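Protein-glutamine gamma-glutamyltransferase (PDB 6G49) displays transglutaminase activity in vitro through its periplasmic domain, joining protein glutamine and lysine side chains, is critical for Pseudomonas aeruginosa viability and might serve an essential cell-wall-linked function. Local coordinates at residues L49-R60 and G276-A286; Q91-W100 and T134-L142. All coordinates share one frame; numbering follows the deposited sequence.

Contact 1: residues L49-R60 and G276-A286; sequences LGRSAELAFRVR and GNYLLVHQFDA. With PO4 (phosphate ion), chain H.
Strands 55-60 and 278-282 run antiparallel, their axes 4.5 Å apart at closest approach and 156° between directions, and a classic beta bulge shifts the register where Ala56 N and Phe57 N both donate to Val281 O, at 2.8 Å and 3.1 Å. On one face of the sheet Val281 sets its CB over one face of the Phe57 ring, toward the rim, 3.8 Å from the ring centroid in a CH-pi contact, while Trp73 and Phe122 pack around the same ring. Arg58 and Tyr278 run alongside each other on the other face; Arg58 CD comes within 3.4 Å of Tyr278 CE1, and the guanidinium is turned 74° from the phenol ring. At the strand end Arg60 bends at chi3 (-103°), which brings NH2 2.7 Å from Gly276 O, nearly in the guanidinium plane, while NE reaches Asn277 O from above that carbonyl's plane. A phosphate, probably from the crystallisation liquor, lies against Arg60 NH2, but so very close that the bond is doubtful. Beyond the bulge, Gln283 N donates to Glu54 O (2.8 Å), and the Gln283 side chain folds against Ala56 CB. Its OE1 is hydrogen-bonded to Tyr267 OH. The chemistry thus changes from an arginine-rich end that could attract an anion to a polar end, where Tyr267 and a water shared with Leu55 O satisfy the Gln283 amide and Glu271 binds His282.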
loop_
_atom_site.group_PDB
_atom_site.type_symbol
_atom_site.label_atom_id
_atom_site.label_comp_id
_atom_site.label_asym_id
_atom_site.label_seq_id
_atom_site.Cartn_x
_atom_site.Cartn_y
_atom_site.Cartn_z
ATOM N N LEU A 49 -12.948 6.722 3.516
ATOM C CA LEU A 49 -12.326 7.690 2.598
ATOM C C LEU A 49 -12.834 7.563 1.162
ATOM O O LEU A 49 -12.842 8.559 0.402
ATOM C CB LEU A 49 -10.777 7.586 2.586
ATOM C CG LEU A 49 -10.045 8.057 3.846
ATOM C CD1 LEU A 49 -8.531 7.742 3.728
ATOM C CD2 LEU A 49 -10.216 9.558 4.135
ATOM N N GLY A 50 -13.192 6.360 0.756
ATOM C CA GLY A 50 -13.753 6.089 -0.542
ATOM C C GLY A 50 -15.011 6.910 -0.789
ATOM O O GLY A 50 -15.445 6.999 -1.955
ATOM N N ARG A 51 -15.622 7.371 0.316
ATOM C CA ARG A 51 -16.869 8.126 0.326
ATOM C C ARG A 51 -16.613 9.636 0.414
ATOM O O ARG A 51 -17.577 10.431 0.422
ATOM C CB ARG A 51 -17.791 7.562 1.427
ATOM C CG ARG A 51 -18.207 6.123 1.121
ATOM C CD ARG A 51 -19.345 5.562 1.961
ATOM N NE ARG A 51 -19.027 5.602 3.378
ATOM C CZ ARG A 51 -18.495 4.591 4.088
ATOM N NH1 ARG A 51 -18.240 3.417 3.531
ATOM N NH2 ARG A 51 -18.206 4.767 5.368
ATOM N N SER A 52 -15.350 10.094 0.476
ATOM C CA SER A 52 -14.998 11.520 0.563
ATOM C C SER A 52 -14.456 12.003 -0.787
ATOM O O SER A 52 -13.577 11.360 -1.397
ATOM C CB SER A 52 -13.958 11.825 1.627
ATOM O OG SER A 52 -13.549 13.186 1.581
ATOM N N ALA A 53 -14.970 13.161 -1.255
ATOM C CA ALA A 53 -14.448 13.822 -2.455
ATOM C C ALA A 53 -13.555 15.000 -2.119
ATOM O O ALA A 53 -13.304 15.885 -2.992
ATOM C CB ALA A 53 -15.590 14.224 -3.377
ATOM N N GLU A 54 -13.030 15.104 -0.896
ATOM C CA GLU A 54 -12.128 16.125 -0.603
ATOM C C GLU A 54 -10.836 15.902 -1.380
ATOM O O GLU A 54 -10.400 14.784 -1.610
ATOM C CB GLU A 54 -11.884 16.230 0.895
ATOM C CG GLU A 54 -13.157 16.700 1.573
ATOM C CD GLU A 54 -12.983 17.141 2.993
ATOM O OE1 GLU A 54 -13.410 18.264 3.299
ATOM O OE2 GLU A 54 -12.399 16.380 3.735
ATOM N N LEU A 55 -10.194 17.007 -1.707
ATOM C CA LEU A 55 -8.908 16.915 -2.423
ATOM C C LEU A 55 -7.769 16.543 -1.478
ATOM O O LEU A 55 -7.591 17.156 -0.421
ATOM C CB LEU A 55 -8.579 18.274 -3.028
ATOM C CG LEU A 55 -7.382 18.339 -3.969
ATOM C CD1 LEU A 55 -7.592 17.443 -5.170
ATOM C CD2 LEU A 55 -7.231 19.785 -4.417
ATOM N N ALA A 56 -6.900 15.602 -1.917
ATOM C CA ALA A 56 -5.738 15.270 -1.179
ATOM C C ALA A 56 -4.471 15.980 -1.684
ATOM O O ALA A 56 -3.734 16.561 -0.887
ATOM C CB ALA A 56 -5.573 13.761 -1.182
ATOM N N PHE A 57 -4.243 15.937 -2.996
ATOM C CA PHE A 57 -3.039 16.573 -3.596
ATOM C C PHE A 57 -3.268 16.691 -5.099
ATOM O O PHE A 57 -4.201 16.101 -5.631
ATOM C CB PHE A 57 -1.719 15.897 -3.224
ATOM C CG PHE A 57 -1.558 14.463 -3.660
ATOM C CD1 PHE A 57 -2.149 13.435 -2.943
ATOM C CD2 PHE A 57 -0.843 14.167 -4.809
ATOM C CE1 PHE A 57 -1.948 12.102 -3.334
ATOM C CE2 PHE A 57 -0.661 12.837 -5.202
ATOM C CZ PHE A 57 -1.208 11.833 -4.451
ATOM N N ARG A 58 -2.376 17.446 -5.727
ATOM C CA ARG A 58 -2.353 17.653 -7.160
ATOM C C ARG A 58 -0.921 17.387 -7.604
ATOM O O ARG A 58 0.001 17.579 -6.841
ATOM C CB ARG A 58 -2.839 19.041 -7.537
ATOM C CG ARG A 58 -4.327 19.189 -7.312
ATOM C CD ARG A 58 -4.806 20.601 -7.552
ATOM N NE ARG A 58 -4.419 21.472 -6.468
ATOM C CZ ARG A 58 -4.432 22.791 -6.547
ATOM N NH1 ARG A 58 -4.811 23.379 -7.667
ATOM N NH2 ARG A 58 -4.072 23.513 -5.510
ATOM N N VAL A 59 -0.755 16.927 -8.836
ATOM C CA VAL A 59 0.552 16.517 -9.341
ATOM C C VAL A 59 0.701 16.986 -10.781
ATOM O O VAL A 59 -0.172 16.763 -11.599
ATOM C CB VAL A 59 0.768 14.989 -9.285
ATOM C CG1 VAL A 59 2.176 14.609 -9.727
ATOM C CG2 VAL A 59 0.530 14.431 -7.935
ATOM N N ARG A 60 1.888 17.485 -11.092
ATOM C CA ARG A 60 2.252 17.876 -12.447
ATOM C C ARG A 60 3.573 17.161 -12.805
ATOM O O ARG A 60 4.556 17.339 -12.121
ATOM C CB ARG A 60 2.411 19.391 -12.547
ATOM C CG ARG A 60 2.195 19.965 -13.932
ATOM C CD ARG A 60 2.060 21.484 -13.885
ATOM N NE ARG A 60 0.694 21.976 -14.013
ATOM C CZ ARG A 60 0.169 22.926 -13.248
ATOM N NH1 ARG A 60 0.879 23.465 -12.278
ATOM N NH2 ARG A 60 -1.068 23.336 -13.437
ATOM N N GLY A 276 -5.589 22.450 -16.927
ATOM C CA GLY A 276 -4.434 22.871 -16.138
ATOM C C GLY A 276 -3.210 22.021 -16.277
ATOM O O GLY A 276 -2.185 22.376 -15.745
ATOM N N ASN A 277 -3.287 20.878 -16.986
ATOM C CA ASN A 277 -2.243 19.953 -17.183
ATOM C C ASN A 277 -1.706 19.391 -15.849
ATOM O O ASN A 277 -0.490 19.387 -15.579
ATOM C CB ASN A 277 -1.085 20.535 -17.985
ATOM C CG ASN A 277 -0.180 19.445 -18.483
ATOM O OD1 ASN A 277 -0.617 18.357 -18.824
ATOM N ND2 ASN A 277 1.112 19.704 -18.453
ATOM N N TYR A 278 -2.652 18.945 -15.011
ATOM C CA TYR A 278 -2.254 18.304 -13.749
ATOM C C TYR A 278 -3.257 17.215 -13.419
ATOM O O TYR A 278 -4.388 17.152 -13.927
ATOM C CB TYR A 278 -2.137 19.332 -12.634
ATOM C CG TYR A 278 -3.365 20.092 -12.239
ATOM C CD1 TYR A 278 -4.274 19.635 -11.292
ATOM C CD2 TYR A 278 -3.558 21.396 -12.708
ATOM C CE1 TYR A 278 -5.375 20.375 -10.914
ATOM C CE2 TYR A 278 -4.644 22.153 -12.320
ATOM C CZ TYR A 278 -5.542 21.661 -11.391
ATOM O OH TYR A 278 -6.636 22.379 -11.008
ATOM N N LEU A 279 -2.818 16.328 -12.502
ATOM C CA LEU A 279 -3.658 15.296 -11.924
ATOM C C LEU A 279 -4.137 15.748 -10.538
ATOM O O LEU A 279 -3.355 16.263 -9.734
ATOM C CB LEU A 279 -2.855 14.003 -11.728
ATOM C CG LEU A 279 -2.615 13.095 -12.932
ATOM C CD1 LEU A 279 -1.998 11.796 -12.429
ATOM C CD2 LEU A 279 -3.862 12.776 -13.721
ATOM N N LEU A 280 -5.430 15.575 -10.293
ATOM C CA LEU A 280 -5.998 15.681 -8.960
ATOM C C LEU A 280 -6.054 14.258 -8.365
ATOM O O LEU A 280 -6.451 13.313 -9.038
ATOM C CB LEU A 280 -7.400 16.265 -9.013
ATOM C CG LEU A 280 -7.427 17.692 -9.563
ATOM C CD1 LEU A 280 -7.827 17.644 -11.008
ATOM C CD2 LEU A 280 -8.342 18.571 -8.760
ATOM N N VAL A 281 -5.807 14.211 -7.075
ATOM C CA VAL A 281 -5.983 12.968 -6.303
ATOM C C VAL A 281 -6.885 13.327 -5.129
ATOM O O VAL A 281 -6.481 14.137 -4.260
ATOM C CB VAL A 281 -4.626 12.379 -5.892
ATOM C CG1 VAL A 281 -4.877 11.073 -5.140
ATOM C CG2 VAL A 281 -3.753 12.113 -7.091
ATOM N N HIS A 282 -8.079 12.761 -5.136
ATOM C CA HIS A 282 -9.044 13.012 -4.040
ATOM C C HIS A 282 -8.975 11.896 -3.004
ATOM O O HIS A 282 -8.420 10.828 -3.248
ATOM C CB HIS A 282 -10.445 13.130 -4.633
ATOM C CG HIS A 282 -10.611 14.298 -5.545
ATOM N ND1 HIS A 282 -10.354 14.189 -6.911
ATOM C CD2 HIS A 282 -11.068 15.551 -5.299
ATOM C CE1 HIS A 282 -10.660 15.363 -7.470
ATOM N NE2 HIS A 282 -11.090 16.224 -6.527
ATOM N N GLN A 283 -9.678 12.122 -1.887
ATOM C CA GLN A 283 -9.674 11.130 -0.808
ATOM C C GLN A 283 -10.273 9.830 -1.314
ATOM O O GLN A 283 -9.874 8.723 -0.815
ATOM C CB GLN A 283 -10.379 11.657 0.453
ATOM C CG GLN A 283 -9.684 12.800 1.138
ATOM C CD GLN A 283 -8.246 12.564 1.531
ATOM O OE1 GLN A 283 -7.825 11.393 1.609
ATOM N NE2 GLN A 283 -7.546 13.641 1.873
ATOM N N PHE A 284 -11.206 9.829 -2.279
ATOM C CA PHE A 284 -11.789 8.604 -2.769
ATOM C C PHE A 284 -10.776 7.706 -3.477
ATOM O O PHE A 284 -11.113 6.516 -3.744
ATOM C CB PHE A 284 -13.046 8.841 -3.624
ATOM C CG PHE A 284 -12.897 9.720 -4.850
ATOM C CD1 PHE A 284 -12.106 9.387 -5.927
ATOM C CD2 PHE A 284 -13.546 10.953 -4.894
ATOM C CE1 PHE A 284 -12.009 10.214 -7.033
ATOM C CE2 PHE A 284 -13.431 11.788 -6.007
ATOM C CZ PHE A 284 -12.654 11.420 -7.061
ATOM N N ASP A 285 -9.619 8.249 -3.839
ATOM C CA ASP A 285 -8.541 7.476 -4.448
ATOM C C ASP A 285 -7.679 6.775 -3.382
ATOM O O ASP A 285 -6.678 6.106 -3.759
ATOM C CB ASP A 285 -7.668 8.361 -5.305
ATOM C CG ASP A 285 -8.376 8.905 -6.543
ATOM O OD1 ASP A 285 -9.146 8.139 -7.126
ATOM O OD2 ASP A 285 -8.242 10.117 -6.814
ATOM N N ALA A 286 -8.009 6.889 -2.103
ATOM C CA ALA A 286 -7.233 6.234 -1.012
ATOM C C ALA A 286 -7.229 4.730 -1.273
ATOM O O ALA A 286 -8.229 4.121 -1.710
ATOM C CB ALA A 286 -7.774 6.552 0.334
HETATM P P PO4 H . -3.652 25.787 -11.995
HETATM O O1 PO4 H . -2.268 25.132 -12.320
HETATM O O2 PO4 H . -4.834 25.216 -12.758
HETATM O O3 PO4 H . -3.998 25.818 -10.509
HETATM O O4 PO4 H . -3.765 27.262 -12.375
HETATM O O HOH W 1 -8.440 16.291 2.114
#

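Contact 2: residues Q91-W100 and T134-L142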
loop_
_atom_site.group_PDB
_atom_site.type_symbol
_atom_site.label_atom_id
_atom_site.label_comp_id
_atom_site.label_asym_id
_atom_site.label_seq_id
_atom_site.Cartn_x
_atom_site.Cartn_y
_atom_site.Cartn_z
ATOM N N GLN A 91 10.214 3.956 12.651
ATOM C CA GLN A 91 11.166 3.682 11.551
ATOM C C GLN A 91 12.519 4.346 11.877
ATOM O O GLN A 91 12.586 5.224 12.771
ATOM C CB GLN A 91 10.665 4.226 10.197
ATOM C CG GLN A 91 9.270 3.722 9.768
ATOM C CD GLN A 91 9.244 2.229 9.503
ATOM O OE1 GLN A 91 10.215 1.639 9.039
ATOM N NE2 GLN A 91 8.145 1.592 9.879
ATOM N N TRP A 92 13.543 3.996 11.090
ATOM C CA TRP A 92 14.855 4.665 11.109
ATOM C C TRP A 92 15.142 5.111 9.667
ATOM O O TRP A 92 14.282 5.026 8.821
ATOM C CB TRP A 92 15.951 3.760 11.705
ATOM C CG TRP A 92 16.018 2.358 11.164
ATOM C CD1 TRP A 92 16.795 1.914 10.123
ATOM C CD2 TRP A 92 15.333 1.187 11.663
ATOM N NE1 TRP A 92 16.637 0.564 9.944
ATOM C CE2 TRP A 92 15.726 0.095 10.847
ATOM C CE3 TRP A 92 14.398 0.959 12.686
ATOM C CZ2 TRP A 92 15.219 -1.194 11.034
ATOM C CZ3 TRP A 92 13.912 -0.319 12.875
ATOM C CH2 TRP A 92 14.318 -1.373 12.059
ATOM N N SER A 93 16.341 5.611 9.393
ATOM C CA SER A 93 16.678 6.146 8.062
ATOM C C SER A 93 16.700 5.031 7.005
ATOM O O SER A 93 17.125 3.901 7.274
ATOM C CB SER A 93 17.988 6.899 8.084
ATOM O OG SER A 93 18.255 7.430 6.788
ATOM N N GLY A 94 16.190 5.336 5.796
ATOM C CA GLY A 94 16.328 4.442 4.638
ATOM C C GLY A 94 17.168 5.041 3.509
ATOM O O GLY A 94 17.280 4.442 2.467
ATOM N N GLU A 95 17.800 6.203 3.730
ATOM C CA GLU A 95 18.566 6.933 2.719
ATOM C C GLU A 95 20.030 6.446 2.714
ATOM O O GLU A 95 20.906 7.215 3.080
ATOM C CB GLU A 95 18.437 8.426 3.052
ATOM C CG GLU A 95 18.984 9.369 1.989
ATOM C CD GLU A 95 18.257 9.347 0.658
ATOM O OE1 GLU A 95 17.287 8.596 0.512
ATOM O OE2 GLU A 95 18.691 10.067 -0.243
ATOM N N ASP A 96 20.277 5.188 2.332
ATOM C CA ASP A 96 21.628 4.597 2.232
ATOM C C ASP A 96 21.569 3.464 1.196
ATOM O O ASP A 96 20.473 3.011 0.826
ATOM C CB ASP A 96 22.199 4.174 3.602
ATOM C CG ASP A 96 21.282 3.396 4.551
ATOM O OD1 ASP A 96 20.399 2.616 4.080
ATOM O OD2 ASP A 96 21.469 3.555 5.770
ATOM N N ALA A 97 22.749 3.017 0.740
ATOM C CA ALA A 97 22.889 2.066 -0.366
ATOM C C ALA A 97 22.527 0.632 0.053
ATOM O O ALA A 97 22.116 -0.169 -0.797
ATOM C CB ALA A 97 24.289 2.136 -0.920
ATOM N N LEU A 98 22.674 0.286 1.339
ATOM C CA LEU A 98 22.170 -1.022 1.837
ATOM C C LEU A 98 20.635 -1.024 1.787
ATOM O O LEU A 98 19.975 -2.070 1.667
ATOM C CB LEU A 98 22.681 -1.289 3.259
ATOM C CG LEU A 98 22.079 -0.415 4.354
ATOM C CD1 LEU A 98 20.834 -1.051 4.952
ATOM C CD2 LEU A 98 23.111 -0.139 5.434
ATOM N N HIS A 99 20.041 0.164 1.876
ATOM C CA HIS A 99 18.662 0.193 1.825
ATOM C C HIS A 99 18.210 -0.045 0.381
ATOM O O HIS A 99 17.360 -0.857 0.205
ATOM C CB HIS A 99 18.059 1.389 2.575
ATOM C CG HIS A 99 17.459 0.961 3.872
ATOM N ND1 HIS A 99 16.172 0.369 3.965
ATOM C CD2 HIS A 99 17.990 0.955 5.121
ATOM C CE1 HIS A 99 15.965 0.041 5.227
ATOM N NE2 HIS A 99 17.065 0.396 5.960
ATOM N N TRP A 100 18.778 0.642 -0.629
ATOM C CA TRP A 100 18.207 0.606 -1.973
ATOM C C TRP A 100 19.217 1.084 -3.028
ATOM O O TRP A 100 20.190 1.701 -2.694
ATOM C CB TRP A 100 16.920 1.420 -2.056
ATOM C CG TRP A 100 17.062 2.908 -1.929
ATOM C CD1 TRP A 100 17.384 3.604 -0.804
ATOM C CD2 TRP A 100 16.865 3.890 -2.955
ATOM N NE1 TRP A 100 17.381 4.944 -1.068
ATOM C CE2 TRP A 100 17.081 5.150 -2.381
ATOM C CE3 TRP A 100 16.522 3.832 -4.307
ATOM C CZ2 TRP A 100 16.960 6.336 -3.098
ATOM C CZ3 TRP A 100 16.374 5.006 -5.012
ATOM C CH2 TRP A 100 16.620 6.238 -4.416
ATOM N N THR A 134 12.383 16.433 5.345
ATOM C CA THR A 134 11.675 15.147 5.012
ATOM C C THR A 134 12.719 14.101 4.671
ATOM O O THR A 134 13.613 14.348 3.911
ATOM C CB THR A 134 10.676 15.354 3.869
ATOM O OG1 THR A 134 9.722 16.340 4.221
ATOM C CG2 THR A 134 9.905 14.088 3.506
ATOM N N ARG A 135 12.579 12.880 5.198
ATOM C CA ARG A 135 13.519 11.845 4.994
ATOM C C ARG A 135 12.840 10.573 4.478
ATOM O O ARG A 135 11.733 10.274 4.958
ATOM C CB ARG A 135 14.124 11.486 6.350
ATOM C CG ARG A 135 15.273 10.503 6.275
ATOM C CD ARG A 135 15.877 10.198 7.652
ATOM N NE ARG A 135 16.663 11.289 8.230
ATOM C CZ ARG A 135 17.985 11.439 8.103
ATOM N NH1 ARG A 135 18.664 10.722 7.219
ATOM N NH2 ARG A 135 18.621 12.313 8.864
ATOM N N LEU A 136 13.518 9.852 3.584
ATOM C CA LEU A 136 13.088 8.530 3.180
ATOM C C LEU A 136 13.432 7.574 4.319
ATOM O O LEU A 136 14.614 7.422 4.690
ATOM C CB LEU A 136 13.776 8.123 1.890
ATOM C CG LEU A 136 13.356 6.783 1.320
ATOM C CD1 LEU A 136 11.963 6.863 0.755
ATOM C CD2 LEU A 136 14.356 6.290 0.279
ATOM N N MET A 137 12.415 6.936 4.881
ATOM C CA MET A 137 12.619 6.068 6.054
ATOM C C MET A 137 12.885 4.626 5.601
ATOM O O MET A 137 12.866 4.283 4.397
ATOM C CB MET A 137 11.419 6.174 7.007
ATOM C CG MET A 137 11.043 7.579 7.424
ATOM S SD MET A 137 12.480 8.476 8.154
ATOM C CE MET A 137 12.438 7.666 9.757
ATOM N N SER A 138 13.149 3.740 6.580
ATOM C CA SER A 138 13.569 2.386 6.342
ATOM C C SER A 138 12.501 1.566 5.599
ATOM O O SER A 138 12.874 0.615 4.926
ATOM C CB SER A 138 13.941 1.664 7.665
ATOM O OG SER A 138 13.084 1.977 8.753
ATOM N N ASP A 139 11.217 1.975 5.688
ATOM C CA ASP A 139 10.127 1.290 5.001
ATOM C C ASP A 139 9.757 2.013 3.685
ATOM O O ASP A 139 8.623 1.818 3.166
ATOM C CB ASP A 139 8.922 1.157 5.925
ATOM C CG ASP A 139 8.246 2.482 6.239
ATOM O OD1 ASP A 139 8.950 3.545 6.064
ATOM O OD2 ASP A 139 7.082 2.479 6.697
ATOM N N PHE A 140 10.656 2.898 3.210
ATOM C CA PHE A 140 10.553 3.565 1.903
ATOM C C PHE A 140 9.358 4.514 1.872
ATOM O O PHE A 140 8.835 4.756 0.812
ATOM C CB PHE A 140 10.463 2.541 0.780
ATOM C CG PHE A 140 11.662 1.628 0.726
ATOM C CD1 PHE A 140 12.836 2.066 0.150
ATOM C CD2 PHE A 140 11.667 0.397 1.367
ATOM C CE1 PHE A 140 13.995 1.297 0.196
ATOM C CE2 PHE A 140 12.821 -0.364 1.406
ATOM C CZ PHE A 140 13.971 0.080 0.813
ATOM N N HIS A 141 8.971 5.092 2.992
ATOM C CA HIS A 141 8.012 6.193 2.983
ATOM C C HIS A 141 8.734 7.463 3.437
ATOM O O HIS A 141 9.731 7.404 4.128
ATOM C CB HIS A 141 6.795 5.872 3.871
ATOM C CG HIS A 141 6.871 6.382 5.261
ATOM N ND1 HIS A 141 7.577 5.722 6.231
ATOM C CD2 HIS A 141 6.311 7.445 5.877
ATOM C CE1 HIS A 141 7.475 6.390 7.375
ATOM N NE2 HIS A 141 6.714 7.467 7.191
ATOM N N LEU A 142 8.165 8.594 3.029
ATOM C CA LEU A 142 8.712 9.915 3.312
ATOM C C LEU A 142 8.080 10.480 4.593
ATOM O O LEU A 142 6.890 10.692 4.658
ATOM C CB LEU A 142 8.359 10.811 2.103
ATOM C CG LEU A 142 8.989 10.455 0.771
ATOM C CD1 LEU A 142 8.332 11.278 -0.316
ATOM C CD2 LEU A 142 10.481 10.699 0.801
#
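Ser138 sits at the centre of the first shell, its hydroxyl gripped twice by the 91-100 loop: OG donates to Gln91 OE1 (2.9 Å), in the amide plane on a lone pair, and accepts from Trp92 N (3.1 Å). Chi1 of 39° tucks OG between the backbone N and carbonyl carbon of Ser138, facing these partners. The Ser138 backbone sets CB over the five-membered ring of Trp92, a CH-pi contact 3.8 Å from its centroid. The backbone completes the clasp, with Ser138 N bound to Trp92 O and Gly94 N to Leu136 O at 2.8 Å. Gly94 CA makes a CA-H...O contact with Met137 O at 3.5 Å.

The Gln91 amide stacks almost parallel on the Asp139 carboxylate, the planes 6° apart, and its NE2 is held by Glu79. Elsewhere in the contact His99 turns its edge toward the face of Phe140, the planes at 64°, while Phe140 CE1 meets Trp100 CB at 3.7 Å. Leu136 CD2 rests against the Trp100 indole near NE1.

Further out, His141 ND1 donates to the syn lone pair of Asp139 OD1 (2.6 Å), in the imidazole plane, and Thr77 takes the other oxygen, so both oxygens of the carboxylate that stacks on Gln91 are engaged. Arg171 and Arg164 form cation-pi contacts with Trp92 and Phe140. The arrangement is a long loop clasped onto the beta hairpin of strands 134-136 and 142-144, whose connection contains the type I turn Met137 to Phe140, away from the presumed catalytic residues.

Overall arrangement
Contact 2 is nested along the chain inside the loop that contact 1 closes: residues 49-60 come first, then 91-100 and 134-142, and finally 276-286. Their centres lie 26 Å apart and their nearest atoms about 10 Å, without touching. In a six-stranded antiparallel sheet contact 1 pairs two neighbouring inner strands, 55-61 and 278-282, the latter next to edge strand 271-273. Strand 134-136 of contact 2 belongs to another, branched sheet, but contact 2 also packs on 127-129, the opposite outermost strand of the first. Contact 1 therefore ties the TgpA N-terminal region to the transglutaminase-like region near the presumed Cys243-His287-Asp303 site, while contact 2 organises the N-terminal region internally.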